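PDB 7C8Z: salicylate 5-hydroxylase, large oxygenase component from Ralstonia sp., which catalyses, as the oxygenase component of salicylate 5-hydroxylase, the 5-hydroxylation of salicylate to gentisate, using a [2Fe-2S] cluster and a mononuclear iron. Local coordinates for residues A[29-34]-A[402-407]; A[179-184]-A[207-212]; A[104-109]-A[171-176]. All coordinates share one frame; numbering follows the deposited sequence.

Interaction 1 of 3, residues A[29-34]-A[402-407]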
loop_
_atom_site.group_PDB
_atom_site.type_symbol
_atom_site.label_atom_id
_atom_site.label_comp_id
_atom_site.label_asym_id
_atom_site.label_seq_id
_atom_site.Cartn_x
_atom_site.Cartn_y
_atom_site.Cartn_z
ATOM N N VAL A 29 -8.584 -19.438 20.525
ATOM C CA VAL A 29 -7.575 -19.239 19.484
ATOM C C VAL A 29 -6.722 -17.995 19.761
ATOM O O VAL A 29 -5.529 -17.969 19.428
ATOM C CB VAL A 29 -8.266 -19.172 18.106
ATOM C CG1 VAL A 29 -7.436 -18.388 17.102
ATOM C CG2 VAL A 29 -8.542 -20.570 17.584
ATOM N N PHE A 30 -7.296 -16.962 20.406
ATOM C CA PHE A 30 -6.549 -15.749 20.705
ATOM C C PHE A 30 -6.236 -15.664 22.195
ATOM O O PHE A 30 -7.106 -15.949 23.028
ATOM C CB PHE A 30 -7.326 -14.496 20.277
ATOM C CG PHE A 30 -7.683 -14.478 18.817
ATOM C CD1 PHE A 30 -6.695 -14.516 17.845
ATOM C CD2 PHE A 30 -9.007 -14.431 18.418
ATOM C CE1 PHE A 30 -7.024 -14.504 16.501
ATOM C CE2 PHE A 30 -9.341 -14.417 17.077
ATOM C CZ PHE A 30 -8.348 -14.454 16.118
ATOM N N PRO A 31 -5.014 -15.288 22.564
ATOM C CA PRO A 31 -4.636 -15.348 23.975
ATOM C C PRO A 31 -5.345 -14.286 24.794
ATOM O O PRO A 31 -5.674 -13.201 24.314
ATOM C CB PRO A 31 -3.123 -15.109 23.950
ATOM C CG PRO A 31 -2.888 -14.324 22.710
ATOM C CD PRO A 31 -3.916 -14.796 21.714
ATOM N N GLN A 32 -5.570 -14.627 26.058
ATOM C CA GLN A 32 -6.182 -13.754 27.061
ATOM C C GLN A 32 -5.428 -14.000 28.363
ATOM O O GLN A 32 -5.527 -15.094 28.927
ATOM C CB GLN A 32 -7.680 -14.044 27.217
ATOM C CG GLN A 32 -8.429 -13.013 28.034
ATOM C CD GLN A 32 -9.319 -13.647 29.086
ATOM O OE1 GLN A 32 -9.363 -14.871 29.232
ATOM N NE2 GLN A 32 -10.034 -12.812 29.829
ATOM N N ASP A 33 -4.670 -13.003 28.832
ATOM C CA ASP A 33 -3.741 -13.141 29.950
ATOM C C ASP A 33 -2.864 -14.364 29.717
ATOM O O ASP A 33 -2.977 -15.355 30.448
ATOM C CB ASP A 33 -4.475 -13.318 31.270
ATOM C CG ASP A 33 -5.189 -12.065 31.743
ATOM O OD1 ASP A 33 -4.746 -10.934 31.472
ATOM O OD2 ASP A 33 -6.215 -12.263 32.439
ATOM N N PRO A 34 -1.983 -14.347 28.729
ATOM C CA PRO A 34 -1.248 -15.566 28.398
ATOM C C PRO A 34 -0.090 -15.766 29.353
ATOM O O PRO A 34 0.542 -14.815 29.814
ATOM C CB PRO A 34 -0.760 -15.292 26.973
ATOM C CG PRO A 34 -0.925 -13.809 26.742
ATOM C CD PRO A 34 -1.555 -13.181 27.933
ATOM N N GLN A 402 -2.051 -17.082 12.666
ATOM C CA GLN A 402 -3.279 -17.831 12.425
ATOM C C GLN A 402 -3.901 -18.339 13.728
ATOM O O GLN A 402 -5.129 -18.329 13.876
ATOM C CB GLN A 402 -2.976 -18.984 11.472
ATOM C CG GLN A 402 -4.107 -19.947 11.248
ATOM C CD GLN A 402 -4.040 -20.584 9.882
ATOM O OE1 GLN A 402 -3.544 -19.983 8.928
ATOM N NE2 GLN A 402 -4.536 -21.808 9.778
ATOM N N LYS A 403 -3.077 -18.764 14.689
ATOM C CA LYS A 403 -3.567 -19.336 15.949
ATOM C C LYS A 403 -2.597 -18.991 17.072
ATOM O O LYS A 403 -1.846 -19.845 17.560
ATOM C CB LYS A 403 -3.747 -20.852 15.835
ATOM C CG LYS A 403 -2.617 -21.545 15.085
ATOM C CD LYS A 403 -3.023 -22.904 14.551
ATOM C CE LYS A 403 -3.263 -23.896 15.675
ATOM N NZ LYS A 403 -3.369 -25.300 15.179
ATOM N N PRO A 404 -2.612 -17.739 17.539
ATOM C CA PRO A 404 -1.546 -17.274 18.446
ATOM C C PRO A 404 -1.512 -17.960 19.805
ATOM O O PRO A 404 -0.572 -17.701 20.568
ATOM C CB PRO A 404 -1.837 -15.773 18.596
ATOM C CG PRO A 404 -3.278 -15.623 18.239
ATOM C CD PRO A 404 -3.585 -16.680 17.223
ATOM N N THR A 405 -2.474 -18.823 20.139
ATOM C CA THR A 405 -2.428 -19.542 21.409
ATOM C C THR A 405 -1.614 -20.825 21.337
ATOM O O THR A 405 -1.281 -21.386 22.385
ATOM C CB THR A 405 -3.840 -19.891 21.906
ATOM O OG1 THR A 405 -4.636 -20.388 20.822
ATOM C CG2 THR A 405 -4.515 -18.675 22.523
ATOM N N HIS A 406 -1.292 -21.302 20.142
ATOM C CA HIS A 406 -0.562 -22.550 19.990
ATOM C C HIS A 406 0.906 -22.313 20.339
ATOM O O HIS A 406 1.302 -21.231 20.782
ATOM C CB HIS A 406 -0.741 -23.096 18.576
ATOM C CG HIS A 406 -0.671 -24.588 18.487
ATOM N ND1 HIS A 406 -1.150 -25.417 19.478
ATOM C CD2 HIS A 406 -0.180 -25.401 17.522
ATOM C CE1 HIS A 406 -0.958 -26.676 19.127
ATOM N NE2 HIS A 406 -0.373 -26.695 17.944
ATOM N N ARG A 407 1.736 -23.328 20.122
ATOM C CA ARG A 407 3.134 -23.276 20.511
ATOM C C ARG A 407 3.953 -24.092 19.526
ATOM O O ARG A 407 3.464 -25.063 18.941
ATOM C CB ARG A 407 3.343 -23.794 21.943
ATOM C CG ARG A 407 3.350 -25.318 22.084
ATOM C CD ARG A 407 1.957 -25.909 21.897
ATOM N NE ARG A 407 1.950 -27.369 21.954
ATOM C CZ ARG A 407 2.377 -28.163 20.977
ATOM N NH1 ARG A 407 2.858 -27.648 19.852
ATOM N NH2 ARG A 407 2.323 -29.480 21.125
#

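Interaction 2 of 3, residues A[179-184]-A[207-212]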
loop_
_atom_site.group_PDB
_atom_site.type_symbol
_atom_site.label_atom_id
_atom_site.label_comp_id
_atom_site.label_asym_id
_atom_site.label_seq_id
_atom_site.Cartn_x
_atom_site.Cartn_y
_atom_site.Cartn_z
ATOM N N ALA A 179 31.649 0.762 20.223
ATOM C CA ALA A 179 32.664 -0.278 20.356
ATOM C C ALA A 179 33.063 -0.733 18.959
ATOM O O ALA A 179 32.248 -1.313 18.233
ATOM C CB ALA A 179 32.150 -1.454 21.186
ATOM N N ALA A 180 34.301 -0.455 18.575
ATOM C CA ALA A 180 34.840 -0.879 17.293
ATOM C C ALA A 180 35.951 -1.898 17.510
ATOM O O ALA A 180 36.783 -1.743 18.408
ATOM C CB ALA A 180 35.363 0.314 16.488
ATOM N N ARG A 181 35.946 -2.949 16.693
ATOM C CA ARG A 181 36.936 -4.011 16.811
ATOM C C ARG A 181 37.013 -4.765 15.494
ATOM O O ARG A 181 35.978 -5.108 14.913
ATOM C CB ARG A 181 36.598 -4.976 17.950
ATOM C CG ARG A 181 37.650 -6.063 18.134
ATOM C CD ARG A 181 37.259 -7.070 19.198
ATOM N NE ARG A 181 38.318 -8.051 19.425
ATOM C CZ ARG A 181 39.066 -8.103 20.523
ATOM N NH1 ARG A 181 38.873 -7.224 21.497
ATOM N NH2 ARG A 181 40.007 -9.030 20.650
ATOM N N GLY A 182 38.234 -4.994 15.016
ATOM C CA GLY A 182 38.458 -5.792 13.825
ATOM C C GLY A 182 37.859 -5.223 12.555
ATOM O O GLY A 182 37.820 -5.902 11.525
ATOM N N GLY A 183 37.380 -3.984 12.613
ATOM C CA GLY A 183 36.718 -3.366 11.487
ATOM C C GLY A 183 35.215 -3.277 11.615
ATOM O O GLY A 183 34.582 -2.582 10.812
ATOM N N ALA A 184 34.627 -3.964 12.587
ATOM C CA ALA A 184 33.194 -3.899 12.819
ATOM C C ALA A 184 32.902 -2.893 13.924
ATOM O O ALA A 184 33.704 -2.702 14.843
ATOM C CB ALA A 184 32.637 -5.275 13.191
ATOM N N TYR A 207 35.532 -16.339 17.274
ATOM C CA TYR A 207 35.075 -16.418 15.890
ATOM C C TYR A 207 34.833 -15.033 15.294
ATOM O O TYR A 207 35.099 -14.808 14.100
ATOM C CB TYR A 207 33.830 -17.299 15.820
ATOM C CG TYR A 207 34.147 -18.717 16.234
ATOM C CD1 TYR A 207 34.825 -19.573 15.378
ATOM C CD2 TYR A 207 33.815 -19.184 17.499
ATOM C CE1 TYR A 207 35.137 -20.862 15.758
ATOM C CE2 TYR A 207 34.126 -20.473 17.888
ATOM C CZ TYR A 207 34.788 -21.306 17.014
ATOM O OH TYR A 207 35.099 -22.593 17.394
ATOM N N PHE A 208 34.333 -14.100 16.110
ATOM C CA PHE A 208 34.250 -12.702 15.700
ATOM C C PHE A 208 35.592 -12.219 15.167
ATOM O O PHE A 208 35.685 -11.712 14.045
ATOM C CB PHE A 208 33.792 -11.832 16.875
ATOM C CG PHE A 208 33.632 -10.369 16.528
ATOM C CD1 PHE A 208 34.733 -9.524 16.452
ATOM C CD2 PHE A 208 32.374 -9.836 16.286
ATOM C CE1 PHE A 208 34.583 -8.183 16.131
ATOM C CE2 PHE A 208 32.218 -8.497 15.968
ATOM C CZ PHE A 208 33.325 -7.670 15.891
ATOM N N ASP A 209 36.645 -12.359 15.978
ATOM C CA ASP A 209 37.982 -11.963 15.549
ATOM C C ASP A 209 38.491 -12.838 14.412
ATOM O O ASP A 209 39.328 -12.400 13.619
ATOM C CB ASP A 209 38.939 -12.014 16.737
ATOM C CG ASP A 209 38.511 -11.097 17.867
ATOM O OD1 ASP A 209 37.765 -10.129 17.604
ATOM O OD2 ASP A 209 38.916 -11.339 19.021
ATOM N N ARG A 210 37.990 -14.067 14.313
ATOM C CA ARG A 210 38.379 -14.944 13.221
ATOM C C ARG A 210 37.968 -14.356 11.879
ATOM O O ARG A 210 38.741 -14.403 10.910
ATOM C CB ARG A 210 37.752 -16.323 13.424
ATOM C CG ARG A 210 37.910 -17.228 12.240
ATOM C CD ARG A 210 36.933 -18.377 12.290
ATOM N NE ARG A 210 37.153 -19.286 11.175
ATOM C CZ ARG A 210 36.382 -19.337 10.095
ATOM N NH1 ARG A 210 35.338 -18.530 9.991
ATOM N NH2 ARG A 210 36.655 -20.194 9.121
ATOM N N VAL A 211 36.768 -13.773 11.805
ATOM C CA VAL A 211 36.382 -13.093 10.571
ATOM C C VAL A 211 37.034 -11.717 10.493
ATOM O O VAL A 211 37.673 -11.373 9.492
ATOM C CB VAL A 211 34.847 -13.005 10.476
ATOM C CG1 VAL A 211 34.445 -11.891 9.538
ATOM C CG2 VAL A 211 34.267 -14.320 9.991
ATOM N N PHE A 212 36.884 -10.912 11.544
ATOM C CA PHE A 212 37.483 -9.578 11.609
ATOM C C PHE A 212 38.850 -9.694 12.282
ATOM O O PHE A 212 39.023 -9.401 13.465
ATOM C CB PHE A 212 36.568 -8.620 12.357
ATOM C CG PHE A 212 35.177 -8.544 11.796
ATOM C CD1 PHE A 212 34.937 -7.912 10.585
ATOM C CD2 PHE A 212 34.108 -9.093 12.484
ATOM C CE1 PHE A 212 33.656 -7.836 10.069
ATOM C CE2 PHE A 212 32.822 -9.018 11.975
ATOM C CZ PHE A 212 32.597 -8.392 10.767
#

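Interaction 3 of 3, residues A[104-109]-A[171-176]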
loop_
_atom_site.group_PDB
_atom_site.type_symbol
_atom_site.label_atom_id
_atom_site.label_comp_id
_atom_site.label_asym_id
_atom_site.label_seq_id
_atom_site.Cartn_x
_atom_site.Cartn_y
_atom_site.Cartn_z
ATOM N N ASN A 104 32.032 8.240 16.135
ATOM C CA ASN A 104 30.910 8.660 16.960
ATOM C C ASN A 104 29.611 8.077 16.419
ATOM O O ASN A 104 29.449 7.886 15.211
ATOM C CB ASN A 104 30.788 10.188 17.011
ATOM C CG ASN A 104 32.134 10.893 17.055
ATOM O OD1 ASN A 104 33.109 10.367 17.593
ATOM N ND2 ASN A 104 32.186 12.103 16.504
ATOM N N VAL A 105 28.684 7.787 17.326
ATOM C CA VAL A 105 27.344 7.349 16.956
ATOM C C VAL A 105 26.347 8.183 17.743
ATOM O O VAL A 105 26.344 8.151 18.980
ATOM C CB VAL A 105 27.124 5.851 17.214
ATOM C CG1 VAL A 105 25.641 5.515 17.110
ATOM C CG2 VAL A 105 27.928 5.032 16.223
ATOM N N VAL A 106 25.507 8.930 17.030
ATOM C CA VAL A 106 24.544 9.824 17.658
ATOM C C VAL A 106 23.146 9.477 17.165
ATOM O O VAL A 106 22.961 8.883 16.104
ATOM C CB VAL A 106 24.862 11.304 17.378
ATOM C CG1 VAL A 106 26.272 11.637 17.846
ATOM C CG2 VAL A 106 24.687 11.609 15.892
ATOM N N GLU A 107 22.149 9.865 17.951
ATOM C CA GLU A 107 20.769 9.615 17.569
ATOM C C GLU A 107 20.306 10.646 16.545
ATOM O O GLU A 107 20.550 11.844 16.696
ATOM C CB GLU A 107 19.862 9.640 18.799
ATOM C CG GLU A 107 18.403 9.367 18.483
ATOM C CD GLU A 107 17.631 8.849 19.675
ATOM O OE1 GLU A 107 16.550 8.262 19.468
ATOM O OE2 GLU A 107 18.103 9.030 20.817
ATOM N N ASN A 108 19.631 10.167 15.497
ATOM C CA ASN A 108 19.169 11.009 14.397
ATOM C C ASN A 108 17.873 11.721 14.762
ATOM O O ASN A 108 16.892 11.657 14.014
ATOM C CB ASN A 108 18.969 10.163 13.131
ATOM C CG ASN A 108 18.748 11.004 11.877
ATOM O OD1 ASN A 108 18.929 12.220 11.882
ATOM N ND2 ASN A 108 18.348 10.350 10.797
ATOM N N VAL A 109 17.857 12.398 15.908
ATOM C CA VAL A 109 16.696 13.150 16.375
ATOM C C VAL A 109 17.180 14.492 16.900
ATOM O O VAL A 109 18.123 14.545 17.694
ATOM C CB VAL A 109 15.923 12.397 17.475
ATOM C CG1 VAL A 109 14.778 13.248 17.997
ATOM C CG2 VAL A 109 15.407 11.072 16.952
ATOM N N HIS A 171 21.265 20.190 25.588
ATOM C CA HIS A 171 20.373 19.966 24.456
ATOM C C HIS A 171 21.168 19.596 23.212
ATOM O O HIS A 171 20.972 20.145 22.127
ATOM C CB HIS A 171 19.486 21.185 24.235
ATOM C CG HIS A 171 18.537 21.433 25.363
ATOM N ND1 HIS A 171 18.870 22.193 26.462
ATOM C CD2 HIS A 171 17.276 20.988 25.580
ATOM C CE1 HIS A 171 17.847 22.226 27.297
ATOM N NE2 HIS A 171 16.868 21.504 26.786
ATOM N N GLY A 172 22.096 18.657 23.368
ATOM C CA GLY A 172 22.769 18.060 22.238
ATOM C C GLY A 172 22.074 16.787 21.800
ATOM O O GLY A 172 21.081 16.354 22.381
ATOM N N LEU A 173 22.601 16.196 20.734
ATOM C CA LEU A 173 22.062 14.930 20.256
ATOM C C LEU A 173 22.368 13.825 21.259
ATOM O O LEU A 173 23.438 13.802 21.871
ATOM C CB LEU A 173 22.651 14.583 18.887
ATOM C CG LEU A 173 22.512 15.661 17.810
ATOM C CD1 LEU A 173 23.292 15.303 16.551
ATOM C CD2 LEU A 173 21.047 15.898 17.487
ATOM N N THR A 174 21.408 12.924 21.448
ATOM C CA THR A 174 21.624 11.764 22.302
ATOM C C THR A 174 22.815 10.957 21.798
ATOM O O THR A 174 22.795 10.435 20.678
ATOM C CB THR A 174 20.362 10.898 22.350
ATOM O OG1 THR A 174 19.331 11.602 23.050
ATOM C CG2 THR A 174 20.633 9.585 23.070
ATOM N N LYS A 175 23.866 10.884 22.611
ATOM C CA LYS A 175 25.078 10.177 22.229
ATOM C C LYS A 175 25.012 8.729 22.691
ATOM O O LYS A 175 24.510 8.431 23.778
ATOM C CB LYS A 175 26.316 10.837 22.836
ATOM C CG LYS A 175 26.410 12.332 22.641
ATOM C CD LYS A 175 27.584 12.876 23.423
ATOM C CE LYS A 175 27.592 14.385 23.449
ATOM N NZ LYS A 175 28.854 14.893 24.058
ATOM N N LEU A 176 25.562 7.839 21.871
ATOM C CA LEU A 176 25.617 6.416 22.159
ATOM C C LEU A 176 27.067 6.011 22.376
ATOM O O LEU A 176 27.985 6.616 21.817
ATOM C CB LEU A 176 25.015 5.592 21.018
ATOM C CG LEU A 176 23.491 5.580 20.899
ATOM C CD1 LEU A 176 22.992 6.855 20.231
ATOM C CD2 LEU A 176 23.026 4.344 20.128
#

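Interaction 1 of 3, residues A[29-34]-A[402-407]
Pro-404 is the main bump, and the bend at Val-29, Phe-30 and Pro-31 is the hollow that receives it. Its CG points into the angle between two rings: it lies 3.6 Å from CD1 of Phe-30, meeting that aromatic ring at the edge near its plane, and CD of Pro-31 comes equally close to the same CG from a ring set at about a right angle. Val-29 closes the hollow more loosely, its CG1 standing 4.2 Å from CD of Pro-404, while the same methyl roofs one face of the Phe-30 ring. Pro-404 occupies the second place of a type I beta turn, Lys-403 to His-406, just after helix 387-402 of the catalytic domain. The next turn residue makes a second bump: with chi1 at 44°, Thr-405 sends CG2 to within 3.4 Å of Pro-31 N and brings OG1 to 2.9 Å from Val-29 O. That hydroxyl is also hydrogen-bonded to Pro-28 O. Thr-405 N adds a weak bond of 3.3 Å (131° at the hydrogen) to Val-29 O. Glu-60 of the second subunit accepts hydrogen bonds from Val-29 N and Phe-30 N.

Interaction 2 of 3, residues A[179-184]-A[207-212]
Ala-184 drops its methyl onto the Phe-212 ring, and this CH-pi contact marks the tight part of the interface: CB lies 3.9 Å from the centroid of that ring and only 11° off its normal. Val-211 CG1 covers the opposite face, so the ring is sandwiched between two apolar groups. The same Ala-184 CB also touches Phe-208 CZ at 3.7 Å. Phe-208 in turn has Phe-212 CD2 over the centre of one face, and meets Arg-181 O at its edge, in plane, with CE1 3.6 Å from that oxygen. Both phenylalanines and Ala-184 are buried, and beyond them Ile-326 and Ile-332 of the catalytic sheet continue the packing.

The other flank is polar and less enclosed. Here Arg-181, with CG anti to the backbone N and the chain extended from there to NE, reaches across to Asp-209, the two partly exposed side chains meeting at about a right angle. NE gives a hydrogen bond of 2.8 Å to OD1, received on the syn side; NH2 adds a weak one of 3.0 Å to OD2. With guanidinium and carboxylate planes 17° apart, this two-pronged salt bridge is roughly coplanar but visibly tilted, NE lying 28° out of the carboxylate plane. Between the flanks Gly-182 brings its CA within 4.5 Å of Phe-212 CA.

Arg-181 and Ala-184 exchange both backbone N-H...O bonds around a type I' turn, the arrangement typical of a tight two-residue beta hairpin; here the hairpin of strands 175-181 and 184-188 in the Rieske domain abuts the C-terminal end of helix 196-211.

Interaction 3 of 3, residues A[104-109]-A[171-176]
Glu-107 and Thr-174 run side by side across the join between strand 103-107 and the segment leading into strand 175-181. The backbones hold them there with two well-formed, slightly bent hydrogen bonds: Glu-107 N to Thr-174 O, 2.9 Å with 155° at the hydrogen, and Leu-176 N to Val-105 O, 3.0 Å with 156°. Between these bonds Val-106 and Lys-175 face each other as an antiparallel non-hydrogen-bonded pair, and Val-106 CA makes a C-H...O contact to Thr-174 O, so that this carbonyl receives two approaches.

From CB outward, the Glu-107 side chain starts close to this carbonyl, CB being 3.6 Å from Thr-174 O and 3.8 Å from Thr-174 CB. CG is anti to the backbone N (chi1 -179°) and the chain continues extended, which carries the carboxylate past the threonine; OE2 ends 3.3 Å from Thr-174 CB, close to its methyl as well. Beyond the two segments, OE2 takes salt bridges from Arg-91 and from Lys-403 of the third subunit, and OE1 accepts a hydrogen bond from Gln-402 of that subunit.

Apolar contacts flank this polar line. Val-105 CG1 lies 4.0 Å from Leu-176 CB. Leu-173 divides its tip: CD1 meets Val-106 CG2, while CD2 turns to the Val-109 backbone. The Leu-173 side chain is about 5 Å from that of Cys-110, a cluster ligand.

A buried carboxylate engaged by an arginine, a lysine and an amide is probably ionised; its charge would then tie the end of the central strand 103-107 to a neighbouring subunit, while Leu-173 and Val-106 pack apolar groups, the Leu-173 side chain about 8 Å from the cluster.

In the fold
Interactions 2 and 3 both use strand 175-181 of the seven-stranded antiparallel Rieske sheet, where 103-107 is its neighbour; their centres lie 24 Å apart. Along the chain interaction 3 closes before interaction 2 opens, and both fall within the span bracketed by interaction 1, which joins the N-terminal segment to the end of helix 387-402. Interaction 1 is about 40 Å, centre to centre, from each of the others. Between subunits that separation disappears: Gln-402 and Lys-403 of one copy bind Glu-107 of another. This is consistent with the head-to-tail arrangement of Rieske oxygenases, in which one subunit's cluster serves its neighbour's mononuclear iron.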